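Local atomic coordinates of LPXTG cell wall surface protein (Streptococcus gordonii, PDB entry 4IGB), a protein that is anchored to the streptococcal cell wall and probably acts as an adhesin, its N-terminal N1 and N2 domains forming the piece described here. Residues 197-202 with 207-212; 309-314 with 341-346. All blocks are in the same frame, centred on the assembly; numbering follows the deposited sequence.

The two contacts lie in different domains, their centres 56 Å apart on opposite sides of the chain's centre, and no atoms touch between them. Interaction 1, in the N-terminal domain, joins a sodium-binding loop to the strand that follows it a few residues later. It is partly buried and mostly polar, with backbone N-H groups gathered on a glutamate carboxylate. Interaction 2, in the N2 domain, brings together residues 309-314 and 341-346, two segments separated by 26 residues that share no backbone hydrogen bond. There, buried valine, leucine and tyrosine side chains make the contact, and a salt bridge with a weak hydrogen bond joins two exposed residues beside them.

Interaction 1 of 2, residues 197-202 with 207-212; sequences TDIDAI and LKETFY. With NA (sodium ion), chain M.
Glu209 sets its CG trans to the main-chain nitrogen (chi1 -176°) and stays extended beyond it, which carries the carboxylate to the backbone of Asp200 and Ala201. Its OE1 accepts two N-H groups: Ala201 N at 2.9 Å, on the anti lone pair, and Asp200 N at 3.0 Å, from above the carboxylate plane. Glu209 OE2 is held by Tyr273 through a hydrogen bond, so both ends of the carboxylate are fixed. The backbones join as well, Glu209 N donating to Ala201 O in a nearly straight bond of 2.9 Å. Ile202 and Lys208 form a single beta bridge just before strand 210-214, a member of the large antiparallel sheet of the N-terminal domain. The loop thus tied to the residues leading into the strand carries a sodium site: Asp198 OD1 and Asp200 OD2 bind the ion at 2.6 and 2.7 Å, with a water, Thr248 O and one further atom. Glu209 therefore acts from the second shell, gripping the backbone of a metal ligand. Asp200 OD1 lies 3.8 Å from Glu209 OE1; the sodium ion and the two N-H donors would temper this like-charge approach. Ile199 crosses Glu209 at about a right angle, its CG2 methyl lying 3.2 Å from the carbonyl oxygen Glu209 O.

Interaction 2 of 2, residues 309-314 with 341-346; sequences QDVTYK and ERLDYK
Strands 310-314 and 343-346 run at 61° to one another, and their axes come no nearer than 8.6 Å, too far for backbone pairing; the closest CA atoms belong to Val311 and Leu343. Strand 389-397 lies between them in the same sheet of the N2 domain, a member of the adhesin clan, as an antiparallel partner of each, and the two meet through side chains. Leu343 makes most of the contact, touching both Val311 and Tyr313. Its CD2 branch settles against Val311, 3.7 Å from CG2 and almost as near CG1, while its CD1 branch reaches the tyrosine. Tyr313 and Leu343 approach from opposite directions, and CD1 lies in the ring plane at the edge, 3.8 Å from Tyr313 CE2. Leu343 CD1 sits closer still to Tyr313 OH, at 3.4 Å, so the methyl meets the hydroxyl end of the ring. Ile409 of strand 409-417 touches both residues and continues the buried apolar cluster. At the solvent-exposed side the chemistry changes. Lys346 bends at its third torsion (chi3 62°), which brings its ammonium group over to Asp310, the two side chains crossing at about a right angle. The resulting salt bridge includes a weak hydrogen bond, from Lys346 NZ to Asp310 OD1 at 3.3 Å.

Interaction 1 of 2, residues 197-202 with 207-212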
ATOM      1  N   THR B 197      -7.346   6.202   9.404  1.00 20.42           N
ATOM      2  CA  THR B 197      -8.138   7.409   9.630  1.00 16.73           C
ATOM      3  C   THR B 197      -8.892   7.322  10.946  1.00 23.39           C
ATOM      4  O   THR B 197      -9.069   6.243  11.509  1.00 17.62           O
ATOM      5  CB  THR B 197      -9.172   7.627   8.512  1.00 18.62           C
ATOM      6  OG1 THR B 197     -10.098   6.539   8.517  1.00 21.77           O
ATOM      7  CG2 THR B 197      -8.492   7.702   7.157  1.00 25.44           C
ATOM      8  N   ASP B 198      -9.337   8.468  11.443  1.00 25.22           N
ATOM      9  CA  ASP B 198     -10.215   8.476  12.601  1.00 21.51           C
ATOM     10  C   ASP B 198      -9.593   7.823  13.813  1.00 18.67           C
ATOM     11  O   ASP B 198     -10.286   7.156  14.585  1.00 19.33           O
ATOM     12  CB  ASP B 198     -11.555   7.781  12.299  1.00 17.53           C
ATOM     13  CG  ASP B 198     -12.616   8.119  13.345  1.00 31.54           C
ATOM     14  OD1 ASP B 198     -12.589   9.272  13.834  1.00 24.67           O
ATOM     15  OD2 ASP B 198     -13.438   7.250  13.703  1.00 27.06           O
ATOM     16  N   ILE B 199      -8.295   8.024  14.000  1.00 23.11           N
ATOM     17  CA  ILE B 199      -7.649   7.553  15.218  1.00 18.43           C
ATOM     18  C   ILE B 199      -7.927   8.568  16.326  1.00 24.21           C
ATOM     19  O   ILE B 199      -7.174   9.540  16.467  1.00 23.81           O
ATOM     20  CB  ILE B 199      -6.133   7.418  15.047  1.00 22.88           C
ATOM     21  CG1 ILE B 199      -5.825   6.561  13.815  1.00 20.84           C
ATOM     22  CG2 ILE B 199      -5.497   6.866  16.345  1.00 15.43           C
ATOM     23  CD1 ILE B 199      -6.610   5.271  13.771  1.00 24.46           C
ATOM     24  N   ASP B 200      -8.982   8.336  17.112  1.00 21.05           N
ATOM     25  CA  ASP B 200      -9.546   9.399  17.943  1.00 16.69           C
ATOM     26  C   ASP B 200     -10.249   8.941  19.208  1.00 26.22           C
ATOM     27  O   ASP B 200     -10.803   9.763  19.933  1.00 26.62           O
ATOM     28  CB  ASP B 200     -10.511  10.258  17.111  1.00 21.16           C
ATOM     29  CG  ASP B 200     -11.922   9.674  17.048  1.00 29.55           C
ATOM     30  OD1 ASP B 200     -12.061   8.443  17.134  1.00 23.74           O
ATOM     31  OD2 ASP B 200     -12.899  10.444  16.913  1.00 28.94           O
ATOM     32  N   ALA B 201     -10.230   7.644  19.495  1.00 23.09           N
ATOM     33  CA  ALA B 201     -10.929   7.158  20.680  1.00 29.14           C
ATOM     34  C   ALA B 201     -10.060   7.236  21.920  1.00 25.93           C
ATOM     35  O   ALA B 201      -8.888   6.875  21.890  1.00 23.71           O
ATOM     36  CB  ALA B 201     -11.443   5.732  20.477  1.00 26.10           C
ATOM     37  N   ILE B 202     -10.655   7.719  23.010  1.00 22.91           N
ATOM     38  CA  ILE B 202     -10.013   7.753  24.308  1.00 29.58           C
ATOM     39  C   ILE B 202     -11.074   7.429  25.350  1.00 31.09           C
ATOM     40  O   ILE B 202     -12.160   8.004  25.325  1.00 31.88           O
ATOM     41  CB  ILE B 202      -9.399   9.151  24.584  1.00 34.49           C
ATOM     42  CG1 ILE B 202      -8.409   9.524  23.472  1.00 33.28           C
ATOM     43  CG2 ILE B 202      -8.744   9.201  25.964  1.00 26.57           C
ATOM     44  CD1 ILE B 202      -7.633  10.802  23.719  1.00 30.23           C
ATOM     45  N   LEU B 207      -6.947   4.849  28.241  1.00 27.38           N
ATOM     46  CA  LEU B 207      -6.440   4.127  27.087  1.00 27.50           C
ATOM     47  C   LEU B 207      -6.693   4.995  25.872  1.00 22.94           C
ATOM     48  O   LEU B 207      -7.652   5.755  25.836  1.00 29.03           O
ATOM     49  CB  LEU B 207      -7.155   2.789  26.927  1.00 22.97           C
ATOM     50  CG  LEU B 207      -6.863   1.794  28.037  1.00 33.27           C
ATOM     51  CD1 LEU B 207      -7.782   0.585  27.926  1.00 25.53           C
ATOM     52  CD2 LEU B 207      -5.400   1.398  27.969  1.00 28.68           C
ATOM     53  N   LYS B 208      -5.844   4.880  24.867  1.00 23.83           N
ATOM     54  CA  LYS B 208      -5.986   5.704  23.679  1.00 19.48           C
ATOM     55  C   LYS B 208      -5.830   4.854  22.434  1.00 22.19           C
ATOM     56  O   LYS B 208      -4.924   4.034  22.339  1.00 20.34           O
ATOM     57  CB  LYS B 208      -4.930   6.804  23.686  1.00 26.48           C
ATOM     58  CG  LYS B 208      -4.958   7.670  24.946  1.00 36.37           C
ATOM     59  CD  LYS B 208      -3.663   8.445  25.131  1.00 41.11           C
ATOM     60  CE  LYS B 208      -3.744   9.366  26.354  1.00 47.95           C
ATOM     61  NZ  LYS B 208      -2.422   9.981  26.684  1.00 50.36           N
ATOM     62  N   GLU B 209      -6.727   5.058  21.487  1.00 22.87           N
ATOM     63  CA  GLU B 209      -6.666   4.372  20.211  1.00 25.03           C
ATOM     64  C   GLU B 209      -5.337   4.650  19.522  1.00 24.48           C
ATOM     65  O   GLU B 209      -4.945   5.807  19.352  1.00 22.54           O
ATOM     66  CB  GLU B 209      -7.809   4.846  19.323  1.00 19.65           C
ATOM     67  CG  GLU B 209      -7.881   4.110  17.995  1.00 22.25           C
ATOM     68  CD  GLU B 209      -9.130   4.464  17.219  1.00 26.15           C
ATOM     69  OE1 GLU B 209      -9.753   5.507  17.531  1.00 21.38           O
ATOM     70  OE2 GLU B 209      -9.493   3.690  16.310  1.00 25.19           O
ATOM     71  N   THR B 210      -4.656   3.583  19.119  1.00 22.32           N
ATOM     72  CA  THR B 210      -3.308   3.685  18.585  1.00 18.82           C
ATOM     73  C   THR B 210      -3.120   2.822  17.342  1.00 22.90           C
ATOM     74  O   THR B 210      -3.475   1.633  17.349  1.00 22.99           O
ATOM     75  CB  THR B 210      -2.294   3.203  19.630  1.00 24.87           C
ATOM     76  OG1 THR B 210      -2.472   3.933  20.845  1.00 19.39           O
ATOM     77  CG2 THR B 210      -0.862   3.365  19.127  1.00 21.40           C
ATOM     78  N   PHE B 211      -2.575   3.425  16.282  1.00 20.25           N
ATOM     79  CA  PHE B 211      -2.093   2.701  15.103  1.00 13.30           C
ATOM     80  C   PHE B 211      -0.579   2.733  15.140  1.00 21.59           C
ATOM     81  O   PHE B 211       0.015   3.780  15.439  1.00 20.21           O
ATOM     82  CB  PHE B 211      -2.548   3.402  13.818  1.00 14.97           C
ATOM     83  CG  PHE B 211      -2.046   2.742  12.543  1.00 17.84           C
ATOM     84  CD1 PHE B 211      -2.700   1.631  12.008  1.00 18.25           C
ATOM     85  CD2 PHE B 211      -0.944   3.241  11.875  1.00 17.58           C
ATOM     86  CE1 PHE B 211      -2.241   1.027  10.826  1.00 17.19           C
ATOM     87  CE2 PHE B 211      -0.481   2.650  10.700  1.00 18.08           C
ATOM     88  CZ  PHE B 211      -1.136   1.539  10.175  1.00 20.26           C
ATOM     89  N   TYR B 212       0.064   1.605  14.846  1.00 17.97           N
ATOM     90  CA  TYR B 212       1.513   1.620  14.809  1.00 15.28           C
ATOM     91  C   TYR B 212       2.118   0.826  13.667  1.00 19.64           C
ATOM     92  O   TYR B 212       1.472  -0.032  13.088  1.00 20.43           O
ATOM     93  CB  TYR B 212       2.103   1.186  16.142  1.00 16.39           C
ATOM     94  CG  TYR B 212       1.801  -0.227  16.594  1.00 18.17           C
ATOM     95  CD1 TYR B 212       0.780  -0.484  17.505  1.00 18.93           C
ATOM     96  CD2 TYR B 212       2.580  -1.298  16.158  1.00 18.83           C
ATOM     97  CE1 TYR B 212       0.527  -1.768  17.945  1.00 17.21           C
ATOM     98  CE2 TYR B 212       2.346  -2.575  16.603  1.00 19.37           C
ATOM     99  CZ  TYR B 212       1.321  -2.810  17.491  1.00 25.02           C
ATOM    100  OH  TYR B 212       1.085  -4.097  17.926  1.00 24.99           O
TER
HETATM  101 NA    NA M 504     -14.808   9.829  15.172  0.72 31.94          NA
HETATM  102  O   HOH W   1     -16.239   9.283  13.264  1.00 37.28           O

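Interaction 2 of 2, residues 309-314 with 341-346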
ATOM      1  N   GLN B 309      21.223  -2.461 -38.565  1.00 27.99           N
ATOM      2  CA  GLN B 309      19.826  -2.127 -38.822  1.00 32.56           C
ATOM      3  C   GLN B 309      19.288  -1.223 -37.710  1.00 35.45           C
ATOM      4  O   GLN B 309      19.219  -1.624 -36.543  1.00 34.69           O
ATOM      5  CB  GLN B 309      18.959  -3.386 -38.911  1.00 35.02           C
ATOM      6  CG  GLN B 309      19.329  -4.338 -40.018  1.00 40.91           C
ATOM      7  CD  GLN B 309      19.133  -3.731 -41.386  1.00 48.50           C
ATOM      8  OE1 GLN B 309      20.079  -3.624 -42.158  1.00 41.65           O
ATOM      9  NE2 GLN B 309      17.904  -3.324 -41.694  1.00 52.64           N
ATOM     10  N   ASP B 310      18.903  -0.005 -38.069  1.00 30.29           N
ATOM     11  CA  ASP B 310      18.339   0.912 -37.086  1.00 34.43           C
ATOM     12  C   ASP B 310      17.116   0.324 -36.400  1.00 24.53           C
ATOM     13  O   ASP B 310      16.275  -0.320 -37.029  1.00 31.28           O
ATOM     14  CB  ASP B 310      17.946   2.231 -37.736  1.00 29.52           C
ATOM     15  CG  ASP B 310      19.136   3.081 -38.089  1.00 42.80           C
ATOM     16  OD1 ASP B 310      20.242   2.790 -37.583  1.00 40.01           O
ATOM     17  OD2 ASP B 310      18.957   4.046 -38.865  1.00 44.04           O
ATOM     18  N   VAL B 311      17.026   0.528 -35.096  1.00 32.43           N
ATOM     19  CA  VAL B 311      15.768   0.311 -34.406  1.00 22.25           C
ATOM     20  C   VAL B 311      15.624   1.441 -33.392  1.00 27.78           C
ATOM     21  O   VAL B 311      16.546   1.738 -32.628  1.00 25.71           O
ATOM     22  CB  VAL B 311      15.639  -1.099 -33.764  1.00 36.71           C
ATOM     23  CG1 VAL B 311      16.482  -2.130 -34.519  1.00 32.54           C
ATOM     24  CG2 VAL B 311      16.018  -1.069 -32.307  1.00 40.70           C
ATOM     25  N   THR B 312      14.470   2.096 -33.429  1.00 23.30           N
ATOM     26  CA  THR B 312      14.259   3.314 -32.675  1.00 17.21           C
ATOM     27  C   THR B 312      13.101   3.127 -31.723  1.00 24.79           C
ATOM     28  O   THR B 312      12.019   2.713 -32.136  1.00 29.52           O
ATOM     29  CB  THR B 312      13.937   4.482 -33.630  1.00 29.71           C
ATOM     30  OG1 THR B 312      14.969   4.575 -34.613  1.00 27.00           O
ATOM     31  CG2 THR B 312      13.844   5.798 -32.873  1.00 24.36           C
ATOM     32  N   TYR B 313      13.328   3.447 -30.455  1.00 22.49           N
ATOM     33  CA  TYR B 313      12.311   3.299 -29.432  1.00 19.81           C
ATOM     34  C   TYR B 313      11.777   4.657 -28.993  1.00 22.47           C
ATOM     35  O   TYR B 313      12.541   5.551 -28.659  1.00 23.85           O
ATOM     36  CB  TYR B 313      12.881   2.548 -28.226  1.00 18.85           C
ATOM     37  CG  TYR B 313      13.284   1.107 -28.525  1.00 26.68           C
ATOM     38  CD1 TYR B 313      12.320   0.123 -28.725  1.00 27.05           C
ATOM     39  CD2 TYR B 313      14.618   0.735 -28.595  1.00 24.70           C
ATOM     40  CE1 TYR B 313      12.674  -1.194 -28.996  1.00 25.56           C
ATOM     41  CE2 TYR B 313      14.988  -0.592 -28.867  1.00 27.30           C
ATOM     42  CZ  TYR B 313      14.009  -1.545 -29.062  1.00 25.84           C
ATOM     43  OH  TYR B 313      14.353  -2.850 -29.326  1.00 24.16           O
ATOM     44  N   LYS B 314      10.459   4.807 -29.007  1.00 23.26           N
ATOM     45  CA  LYS B 314       9.832   6.018 -28.508  1.00 23.97           C
ATOM     46  C   LYS B 314       9.054   5.668 -27.261  1.00 19.28           C
ATOM     47  O   LYS B 314       8.149   4.831 -27.292  1.00 21.08           O
ATOM     48  CB  LYS B 314       8.889   6.618 -29.550  1.00 24.88           C
ATOM     49  CG  LYS B 314       8.320   7.985 -29.167  1.00 26.16           C
ATOM     50  CD  LYS B 314       7.380   8.508 -30.266  1.00 30.50           C
ATOM     51  CE  LYS B 314       6.740   9.844 -29.894  1.00 45.21           C
ATOM     52  NZ  LYS B 314       5.671  10.244 -30.864  1.00 47.78           N
ATOM     53  N   GLU B 341      20.983  -7.539 -26.328  1.00 32.40           N
ATOM     54  CA  GLU B 341      22.423  -7.575 -26.616  1.00 32.34           C
ATOM     55  C   GLU B 341      22.759  -7.480 -28.101  1.00 28.20           C
ATOM     56  O   GLU B 341      23.895  -7.161 -28.467  1.00 26.22           O
ATOM     57  CB  GLU B 341      23.062  -8.834 -26.008  1.00 35.06           C
ATOM     58  CG  GLU B 341      23.275  -8.689 -24.507  1.00 62.96           C
ATOM     59  CD  GLU B 341      23.570 -10.002 -23.803  1.00 82.11           C
ATOM     60  OE1 GLU B 341      23.519 -11.064 -24.466  1.00 79.87           O
ATOM     61  OE2 GLU B 341      23.846  -9.961 -22.581  1.00 85.09           O
ATOM     62  N   ARG B 342      21.775  -7.757 -28.950  1.00 20.90           N
ATOM     63  CA  ARG B 342      21.963  -7.663 -30.394  1.00 26.03           C
ATOM     64  C   ARG B 342      21.865  -6.221 -30.897  1.00 30.40           C
ATOM     65  O   ARG B 342      21.943  -5.970 -32.106  1.00 24.95           O
ATOM     66  CB  ARG B 342      20.953  -8.556 -31.117  1.00 30.70           C
ATOM     67  CG  ARG B 342      21.194 -10.034 -30.856  1.00 29.34           C
ATOM     68  CD  ARG B 342      20.025 -10.865 -31.312  1.00 27.81           C
ATOM     69  NE  ARG B 342      18.858 -10.708 -30.450  1.00 23.95           N
ATOM     70  CZ  ARG B 342      17.741 -11.398 -30.614  1.00 32.85           C
ATOM     71  NH1 ARG B 342      17.656 -12.267 -31.609  1.00 33.42           N
ATOM     72  NH2 ARG B 342      16.716 -11.225 -29.793  1.00 31.55           N
ATOM     73  N   LEU B 343      21.691  -5.282 -29.965  1.00 22.12           N
ATOM     74  CA  LEU B 343      21.583  -3.869 -30.302  1.00 31.10           C
ATOM     75  C   LEU B 343      22.716  -3.061 -29.695  1.00 25.89           C
ATOM     76  O   LEU B 343      23.124  -3.308 -28.559  1.00 27.23           O
ATOM     77  CB  LEU B 343      20.262  -3.294 -29.787  1.00 23.92           C
ATOM     78  CG  LEU B 343      18.931  -3.749 -30.385  1.00 26.16           C
ATOM     79  CD1 LEU B 343      17.780  -3.050 -29.633  1.00 25.72           C
ATOM     80  CD2 LEU B 343      18.846  -3.479 -31.894  1.00 17.41           C
ATOM     81  N   ASP B 344      23.218  -2.091 -30.452  1.00 21.94           N
ATOM     82  CA  ASP B 344      24.084  -1.065 -29.891  1.00 25.14           C
ATOM     83  C   ASP B 344      23.281   0.224 -29.652  1.00 27.70           C
ATOM     84  O   ASP B 344      22.632   0.740 -30.566  1.00 27.04           O
ATOM     85  CB  ASP B 344      25.241  -0.747 -30.841  1.00 24.46           C
ATOM     86  CG  ASP B 344      26.185  -1.925 -31.042  1.00 38.58           C
ATOM     87  OD1 ASP B 344      26.266  -2.794 -30.142  1.00 27.93           O
ATOM     88  OD2 ASP B 344      26.838  -1.972 -32.110  1.00 35.10           O
ATOM     89  N   TYR B 345      23.346   0.747 -28.434  1.00 26.44           N
ATOM     90  CA  TYR B 345      22.756   2.042 -28.122  1.00 27.39           C
ATOM     91  C   TYR B 345      23.533   3.157 -28.812  1.00 30.25           C
ATOM     92  O   TYR B 345      24.748   3.243 -28.672  1.00 31.49           O
ATOM     93  CB  TYR B 345      22.754   2.279 -26.610  1.00 24.81           C
ATOM     94  CG  TYR B 345      22.486   3.721 -26.217  1.00 31.60           C
ATOM     95  CD1 TYR B 345      21.210   4.268 -26.326  1.00 25.96           C
ATOM     96  CD2 TYR B 345      23.511   4.537 -25.749  1.00 27.41           C
ATOM     97  CE1 TYR B 345      20.962   5.593 -25.975  1.00 24.35           C
ATOM     98  CE2 TYR B 345      23.276   5.857 -25.396  1.00 26.88           C
ATOM     99  CZ  TYR B 345      21.997   6.380 -25.508  1.00 31.52           C
ATOM    100  OH  TYR B 345      21.762   7.691 -25.159  1.00 31.35           O
ATOM    101  N   LYS B 346      22.831   4.022 -29.538  1.00 24.44           N
ATOM    102  CA  LYS B 346      23.485   5.136 -30.232  1.00 36.72           C
ATOM    103  C   LYS B 346      23.362   6.476 -29.500  1.00 36.24           C
ATOM    104  O   LYS B 346      24.370   7.085 -29.143  1.00 33.78           O
ATOM    105  CB  LYS B 346      22.977   5.251 -31.672  1.00 30.44           C
ATOM    106  CG  LYS B 346      23.436   4.095 -32.541  1.00 39.16           C
ATOM    107  CD  LYS B 346      22.646   4.015 -33.837  1.00 59.91           C
ATOM    108  CE  LYS B 346      22.805   5.252 -34.719  1.00 70.15           C
ATOM    109  NZ  LYS B 346      22.171   4.996 -36.043  1.00 65.38           N
TER